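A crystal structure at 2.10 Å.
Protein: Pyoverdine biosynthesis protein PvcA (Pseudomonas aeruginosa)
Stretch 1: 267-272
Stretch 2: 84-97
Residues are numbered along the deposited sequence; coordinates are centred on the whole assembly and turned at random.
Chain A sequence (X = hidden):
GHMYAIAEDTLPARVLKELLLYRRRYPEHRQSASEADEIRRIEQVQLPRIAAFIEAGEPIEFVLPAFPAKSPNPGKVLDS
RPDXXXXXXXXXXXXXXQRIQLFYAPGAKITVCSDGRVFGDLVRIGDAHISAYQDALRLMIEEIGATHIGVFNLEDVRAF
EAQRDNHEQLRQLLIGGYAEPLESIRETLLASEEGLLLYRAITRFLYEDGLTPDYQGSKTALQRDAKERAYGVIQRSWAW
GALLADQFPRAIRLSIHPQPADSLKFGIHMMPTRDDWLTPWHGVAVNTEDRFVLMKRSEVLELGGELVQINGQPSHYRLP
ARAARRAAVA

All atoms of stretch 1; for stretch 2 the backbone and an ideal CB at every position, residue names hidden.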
ATOM      1  N   GLY A 267      -8.470   0.949  -4.547  1.00 37.09           N
ATOM      2  CA  GLY A 267      -7.283   0.081  -4.659  1.00 37.85           C
ATOM      3  C   GLY A 267      -6.609   0.198  -6.015  1.00 34.60           C
ATOM      4  O   GLY A 267      -7.270   0.175  -7.053  1.00 35.41           O
ATOM      5  N   ILE A 268      -5.288   0.329  -6.014  1.00 36.33           N
ATOM      6  CA  ILE A 268      -4.546   0.567  -7.258  1.00 35.72           C
ATOM      7  C   ILE A 268      -3.284  -0.297  -7.346  1.00 36.89           C
ATOM      8  O   ILE A 268      -2.564  -0.486  -6.350  1.00 35.45           O
ATOM      9  CB  ILE A 268      -4.210   2.095  -7.443  1.00 36.45           C
ATOM     10  CG1 ILE A 268      -3.678   2.379  -8.851  1.00 37.75           C
ATOM     11  CG2 ILE A 268      -3.236   2.599  -6.353  1.00 35.20           C
ATOM     12  CD1 ILE A 268      -3.872   3.814  -9.303  1.00 39.42           C
ATOM     13  N   HIS A 269      -3.036  -0.823  -8.546  1.00 35.80           N
ATOM     14  CA  HIS A 269      -1.838  -1.595  -8.835  1.00 37.47           C
ATOM     15  C   HIS A 269      -0.708  -0.681  -9.270  1.00 36.90           C
ATOM     16  O   HIS A 269      -0.944   0.409  -9.806  1.00 38.86           O
ATOM     17  CB  HIS A 269      -2.109  -2.657  -9.900  1.00 35.31           C
ATOM     18  CG  HIS A 269      -2.798  -3.882  -9.376  1.00 35.38           C
ATOM     19  ND1 HIS A 269      -2.162  -4.813  -8.580  1.00 37.42           N
ATOM     20  CD2 HIS A 269      -4.051  -4.359  -9.580  1.00 33.49           C
ATOM     21  CE1 HIS A 269      -2.996  -5.798  -8.297  1.00 34.81           C
ATOM     22  NE2 HIS A 269      -4.145  -5.554  -8.904  1.00 35.06           N
ATOM     23  N   MET A 270       0.515  -1.119  -9.002  1.00 34.76           N
ATOM     24  CA  MET A 270       1.722  -0.334  -9.304  1.00 37.32           C
ATOM     25  C   MET A 270       2.730  -1.081 -10.200  1.00 37.33           C
ATOM     26  O   MET A 270       3.689  -0.480 -10.692  1.00 44.00           O
ATOM     27  CB  MET A 270       2.408   0.101  -8.006  1.00 35.37           C
ATOM     28  CG  MET A 270       1.584   1.001  -7.094  1.00 37.55           C
ATOM     29  SD  MET A 270       2.476   1.371  -5.589  1.00 39.58           S
ATOM     30  CE  MET A 270       2.625  -0.269  -4.866  1.00 34.08           C
ATOM     31  N   MET A 271       2.523  -2.384 -10.374  1.00 35.13           N
ATOM     32  CA  MET A 271       3.287  -3.252 -11.295  1.00 34.79           C
ATOM     33  C   MET A 271       2.319  -4.354 -11.672  1.00 34.79           C
ATOM     34  O   MET A 271       1.430  -4.677 -10.876  1.00 37.16           O
ATOM     35  CB  MET A 271       4.454  -3.941 -10.593  1.00 34.45           C
ATOM     36  CG  MET A 271       5.659  -3.088 -10.315  1.00 37.17           C
ATOM     37  SD  MET A 271       6.897  -4.026  -9.397  1.00 38.61           S
ATOM     38  CE  MET A 271       7.507  -5.133 -10.654  1.00 30.52           C
ATOM     39  N   PRO A 272       2.475  -4.943 -12.879  1.00 34.84           N
ATOM     40  CA  PRO A 272       1.685  -6.129 -13.189  1.00 33.32           C
ATOM     41  C   PRO A 272       1.899  -7.233 -12.143  1.00 35.12           C
ATOM     42  O   PRO A 272       3.032  -7.484 -11.723  1.00 33.71           O
ATOM     43  CB  PRO A 272       2.227  -6.551 -14.555  1.00 34.92           C
ATOM     44  CG  PRO A 272       2.723  -5.252 -15.174  1.00 31.32           C
ATOM     45  CD  PRO A 272       3.335  -4.538 -14.012  1.00 31.26           C
ATOM     46  N   UNK A  84      14.226  -3.059  -6.774  1.00 32.53           N
ATOM     47  CA  UNK A  84      13.567  -2.876  -8.083  1.00 33.82           C
ATOM     48  C   UNK A  84      12.020  -2.918  -8.014  1.00 33.72           C
ATOM     49  O   UNK A  84      11.329  -2.214  -8.750  1.00 33.60           O
ATOM     50  CB  UNK A  84      14.055  -3.959  -9.048  1.00 33.82           C
ATOM     51  N   UNK A  85      11.476  -3.702  -7.095  1.00 33.29           N
ATOM     52  CA  UNK A  85      10.024  -3.713  -6.896  1.00 33.65           C
ATOM     53  C   UNK A  85       9.485  -2.343  -6.431  1.00 34.16           C
ATOM     54  O   UNK A  85       8.532  -1.824  -7.018  1.00 32.96           O
ATOM     55  CB  UNK A  85       9.653  -4.789  -5.874  1.00 33.65           C
ATOM     56  N   UNK A  86      10.088  -1.752  -5.396  1.00 34.86           N
ATOM     57  CA  UNK A  86       9.729  -0.379  -4.997  1.00 34.30           C
ATOM     58  C   UNK A  86       9.984   0.620  -6.117  1.00 33.57           C
ATOM     59  O   UNK A  86       9.149   1.504  -6.367  1.00 33.23           O
ATOM     60  CB  UNK A  86      10.516   0.036  -3.752  1.00 34.30           C
ATOM     61  N   UNK A  87      11.132   0.473  -6.787  1.00 32.74           N
ATOM     62  CA  UNK A  87      11.588   1.445  -7.782  1.00 33.14           C
ATOM     63  C   UNK A  87      10.612   1.573  -8.935  1.00 34.28           C
ATOM     64  O   UNK A  87      10.211   2.682  -9.300  1.00 34.87           O
ATOM     65  CB  UNK A  87      12.967   1.052  -8.316  1.00 33.14           C
ATOM     66  N   UNK A  88      10.213   0.438  -9.493  1.00 35.13           N
ATOM     67  CA  UNK A  88       9.262   0.441 -10.607  1.00 34.02           C
ATOM     68  C   UNK A  88       7.861   0.859 -10.173  1.00 33.80           C
ATOM     69  O   UNK A  88       7.128   1.458 -10.954  1.00 35.46           O
ATOM     70  CB  UNK A  88       9.207  -0.946 -11.251  1.00 34.02           C
ATOM     71  N   UNK A  89       7.486   0.536  -8.936  1.00 32.07           N
ATOM     72  CA  UNK A  89       6.194   0.970  -8.408  1.00 33.74           C
ATOM     73  C   UNK A  89       6.132   2.491  -8.251  1.00 33.31           C
ATOM     74  O   UNK A  89       5.133   3.127  -8.635  1.00 34.87           O
ATOM     75  CB  UNK A  89       5.922   0.295  -7.062  1.00 33.74           C
ATOM     76  N   UNK A  90       7.188   3.073  -7.683  1.00 31.49           N
ATOM     77  CA  UNK A  90       7.238   4.529  -7.493  1.00 32.23           C
ATOM     78  C   UNK A  90       7.321   5.268  -8.822  1.00 33.44           C
ATOM     79  O   UNK A  90       6.764   6.363  -8.978  1.00 35.47           O
ATOM     80  CB  UNK A  90       8.433   4.909  -6.616  1.00 32.23           C
ATOM     81  N   UNK A  91       8.028   4.672  -9.781  1.00 33.38           N
ATOM     82  CA  UNK A  91       8.144   5.265 -11.105  1.00 32.62           C
ATOM     83  C   UNK A  91       6.780   5.237 -11.804  1.00 35.50           C
ATOM     84  O   UNK A  91       6.376   6.211 -12.456  1.00 36.94           O
ATOM     85  CB  UNK A  91       9.196   4.528 -11.937  1.00 32.62           C
ATOM     86  N   UNK A  92       6.061   4.129 -11.642  1.00 38.23           N
ATOM     87  CA  UNK A  92       4.700   4.010 -12.181  1.00 39.20           C
ATOM     88  C   UNK A  92       3.775   5.110 -11.666  1.00 38.66           C
ATOM     89  O   UNK A  92       3.003   5.702 -12.436  1.00 37.97           O
ATOM     90  CB  UNK A  92       4.114   2.642 -11.827  1.00 39.20           C
ATOM     91  N   UNK A  93       3.836   5.354 -10.356  1.00 37.01           N
ATOM     92  CA  UNK A  93       2.941   6.300  -9.708  1.00 36.05           C
ATOM     93  C   UNK A  93       3.229   7.702 -10.209  1.00 36.90           C
ATOM     94  O   UNK A  93       2.313   8.500 -10.429  1.00 33.42           O
ATOM     95  CB  UNK A  93       3.082   6.232  -8.186  1.00 36.05           C
ATOM     96  N   UNK A  94       4.513   7.996 -10.384  1.00 36.92           N
ATOM     97  CA  UNK A  94       4.907   9.262 -10.961  1.00 36.64           C
ATOM     98  C   UNK A  94       4.409   9.447 -12.398  1.00 37.00           C
ATOM     99  O   UNK A  94       3.977  10.537 -12.758  1.00 40.49           O
ATOM    100  CB  UNK A  94       6.431   9.386 -10.921  1.00 36.64           C
ATOM    101  N   UNK A  95       4.465   8.391 -13.210  1.00 39.23           N
ATOM    102  CA  UNK A  95       4.045   8.494 -14.609  1.00 40.88           C
ATOM    103  C   UNK A  95       2.531   8.629 -14.720  1.00 39.91           C
ATOM    104  O   UNK A  95       2.035   9.309 -15.602  1.00 38.52           O
ATOM    105  CB  UNK A  95       4.521   7.274 -15.400  1.00 40.88           C
ATOM    106  N   UNK A  96       1.805   7.977 -13.818  1.00 40.79           N
ATOM    107  CA  UNK A  96       0.362   8.162 -13.696  1.00 41.55           C
ATOM    108  C   UNK A  96      -0.008   9.662 -13.538  1.00 40.43           C
ATOM    109  O   UNK A  96      -0.935  10.160 -14.185  1.00 39.14           O
ATOM    110  CB  UNK A  96      -0.162   7.359 -12.504  1.00 41.55           C
ATOM    111  N   UNK A  97       0.733  10.374 -12.692  1.00 39.12           N
ATOM    112  CA  UNK A  97       0.514  11.809 -12.467  1.00 39.95           C
ATOM    113  C   UNK A  97       0.810  12.609 -13.736  1.00 41.47           C
ATOM    114  O   UNK A  97       0.077  13.553 -14.055  1.00 44.18           O
ATOM    115  CB  UNK A  97       1.387  12.310 -11.315  1.00 39.95           C
TER

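Stretch 2 is one continuous helix, and stretch 1, which has no regular helix or strand, packs against it, coming closest where the CA atoms of Met270 and position 89 are 4.7 Å apart. At position 84 nothing of stretch 1 lies within reach of the ideal CB, so almost any helix-compatible residue would do; it is Met84, whose end leads away.

Position 85 points sideways, its ideal CB 4.5 Å from Met271 SD. A small or modest apolar residue would suit; Ala85 is found, and its backbone also meets the thioether, Ala85 O to Met271 SD being 3.6 Å. Positions 86 and 87 point away, leaving room for polar or charged chains: Glu86 and Arg87, both hydrogen-bonded elsewhere in the structure.

Position 88 points sideways, its ideal CB 4.2 Å from Met271 CG. Aliphatic residues of several sizes are plausible. Leu88 places CD1 4.2 Å from Met271 CE, so the two apolar chains pack together.

Position 89 lies where the two backbones come closest: its ideal CB is 3.6 Å from Met270 CB, and Met271 CG is also near. Glycine, alanine, serine or perhaps cysteine would fit such close backbones. Ser89, with chi1 in the m well, donates a hydrogen bond from OG to Ala85 O (2.8 Å), one turn back. The hydroxyl is thus satisfied within the helix although its neighbour across the contact is carbon, with Ser89 OG 3.6 Å from Met271 CG.

Position 90 points away and 91 sideways, with no atom of stretch 1 near either, so stretch 1 sets no preference and any helix-compatible residue would do; they are Leu90 and Ser91.

Position 92 points toward stretch 1, its ideal CB 3.3 Å from Met270 O. Beyond that carbonyl there is space along the backbone for a long or flat apolar chain. Phe92, with chi1 in the t well, extends its ring past Met270 to His269, where Phe92 CE2 is 3.2 Å from His269 O. Both carbonyls approach the ring obliquely, while Phe92 CD2 lies 4.3 Å from Met270 CB.

At 93 the ideal CB has no close neighbour, but Met270 SD lies ahead, so a branched or flexible apolar chain could reach it. Leu93 does so, its CD1 lying 3.8 Å from Met270 SD.

Positions 94 and 95 are out of reach and unconstrained here: Asn94 and His95. Position 96 points toward stretch 1 from a distance, favouring an apolar chain long enough to meet Ile268. Leu96 brings CD2 to 3.7 Å from Ile268 CD1. Position 97, again out of reach, could hold any helix-compatible residue and is Cys97.

Stretch 2, residues 84-97: MAERLSLSFLNHLC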
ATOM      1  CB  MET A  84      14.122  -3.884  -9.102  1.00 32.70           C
ATOM      2  CG  MET A  84      13.661  -3.653 -10.537  1.00 32.70           C
ATOM      3  SD  MET A  84      14.286  -2.141 -11.293  1.00 32.76           S
ATOM      4  CE  MET A  84      15.912  -2.682 -11.784  1.00 27.24           C
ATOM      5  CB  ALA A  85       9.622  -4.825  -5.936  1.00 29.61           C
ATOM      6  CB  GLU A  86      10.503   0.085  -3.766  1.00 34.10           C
ATOM      7  CG  GLU A  86       9.928  -0.349  -2.439  1.00 35.88           C
ATOM      8  CD  GLU A  86      10.342  -1.751  -2.059  1.00 35.51           C
ATOM      9  OE1 GLU A  86      11.020  -2.429  -2.859  1.00 37.18           O
ATOM     10  OE2 GLU A  86      10.005  -2.169  -0.947  1.00 39.05           O
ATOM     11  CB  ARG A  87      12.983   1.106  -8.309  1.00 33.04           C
ATOM     12  CG  ARG A  87      13.461   2.071  -9.416  1.00 34.15           C
ATOM     13  CD  ARG A  87      14.891   1.782  -9.837  1.00 36.57           C
ATOM     14  NE  ARG A  87      15.777   1.534  -8.697  1.00 42.03           N
ATOM     15  CZ  ARG A  87      16.495   2.472  -8.077  1.00 45.03           C
ATOM     16  NH1 ARG A  87      16.436   3.741  -8.472  1.00 44.64           N
ATOM     17  NH2 ARG A  87      17.280   2.138  -7.060  1.00 44.36           N
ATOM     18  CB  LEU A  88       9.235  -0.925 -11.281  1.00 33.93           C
ATOM     19  CG  LEU A  88      10.505  -1.289 -12.053  1.00 35.21           C
ATOM     20  CD1 LEU A  88      10.470  -2.746 -12.385  1.00 33.82           C
ATOM     21  CD2 LEU A  88      10.625  -0.442 -13.329  1.00 34.68           C
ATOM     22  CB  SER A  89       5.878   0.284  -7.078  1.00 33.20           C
ATOM     23  OG  SER A  89       5.807  -1.115  -7.249  1.00 33.97           O
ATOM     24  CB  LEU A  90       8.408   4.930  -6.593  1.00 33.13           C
ATOM     25  CG  LEU A  90       8.331   4.490  -5.120  1.00 33.59           C
ATOM     26  CD1 LEU A  90       9.721   4.496  -4.485  1.00 29.05           C
ATOM     27  CD2 LEU A  90       7.335   5.369  -4.351  1.00 30.88           C
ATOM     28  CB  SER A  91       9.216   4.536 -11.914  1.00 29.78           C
ATOM     29  OG  SER A  91       9.318   5.100 -13.203  1.00 33.97           O
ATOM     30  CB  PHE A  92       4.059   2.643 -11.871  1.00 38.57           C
ATOM     31  CG  PHE A  92       2.582   2.626 -12.150  1.00 39.30           C
ATOM     32  CD1 PHE A  92       2.114   2.407 -13.443  1.00 40.32           C
ATOM     33  CD2 PHE A  92       1.663   2.903 -11.138  1.00 38.89           C
ATOM     34  CE1 PHE A  92       0.764   2.441 -13.714  1.00 41.44           C
ATOM     35  CE2 PHE A  92       0.302   2.939 -11.398  1.00 39.04           C
ATOM     36  CZ  PHE A  92      -0.149   2.706 -12.687  1.00 41.02           C
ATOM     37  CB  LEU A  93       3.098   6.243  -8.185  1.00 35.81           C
ATOM     38  CG  LEU A  93       2.586   5.009  -7.427  1.00 34.09           C
ATOM     39  CD1 LEU A  93       3.010   5.100  -5.979  1.00 31.76           C
ATOM     40  CD2 LEU A  93       1.083   4.884  -7.543  1.00 33.89           C
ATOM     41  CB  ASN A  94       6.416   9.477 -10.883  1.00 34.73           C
ATOM     42  CG  ASN A  94       6.790  10.914 -11.144  1.00 35.82           C
ATOM     43  OD1 ASN A  94       6.506  11.783 -10.325  1.00 37.27           O
ATOM     44  ND2 ASN A  94       7.397  11.182 -12.299  1.00 35.49           N
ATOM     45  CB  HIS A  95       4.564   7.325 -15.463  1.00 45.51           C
ATOM     46  CG  HIS A  95       4.362   7.516 -16.938  1.00 50.04           C
ATOM     47  ND1 HIS A  95       3.591   6.661 -17.704  1.00 51.81           N
ATOM     48  CD2 HIS A  95       4.812   8.478 -17.784  1.00 52.63           C
ATOM     49  CE1 HIS A  95       3.587   7.083 -18.959  1.00 53.77           C
ATOM     50  NE2 HIS A  95       4.323   8.181 -19.036  1.00 53.33           N
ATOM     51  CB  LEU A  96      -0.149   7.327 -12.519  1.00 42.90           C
ATOM     52  CG  LEU A  96      -1.650   7.213 -12.218  1.00 47.72           C
ATOM     53  CD1 LEU A  96      -2.412   6.445 -13.292  1.00 49.81           C
ATOM     54  CD2 LEU A  96      -1.830   6.524 -10.892  1.00 47.32           C
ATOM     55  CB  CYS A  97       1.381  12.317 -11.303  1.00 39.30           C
ATOM     56  SG  CYS A  97       0.858  11.780  -9.646  1.00 38.07           S
TER
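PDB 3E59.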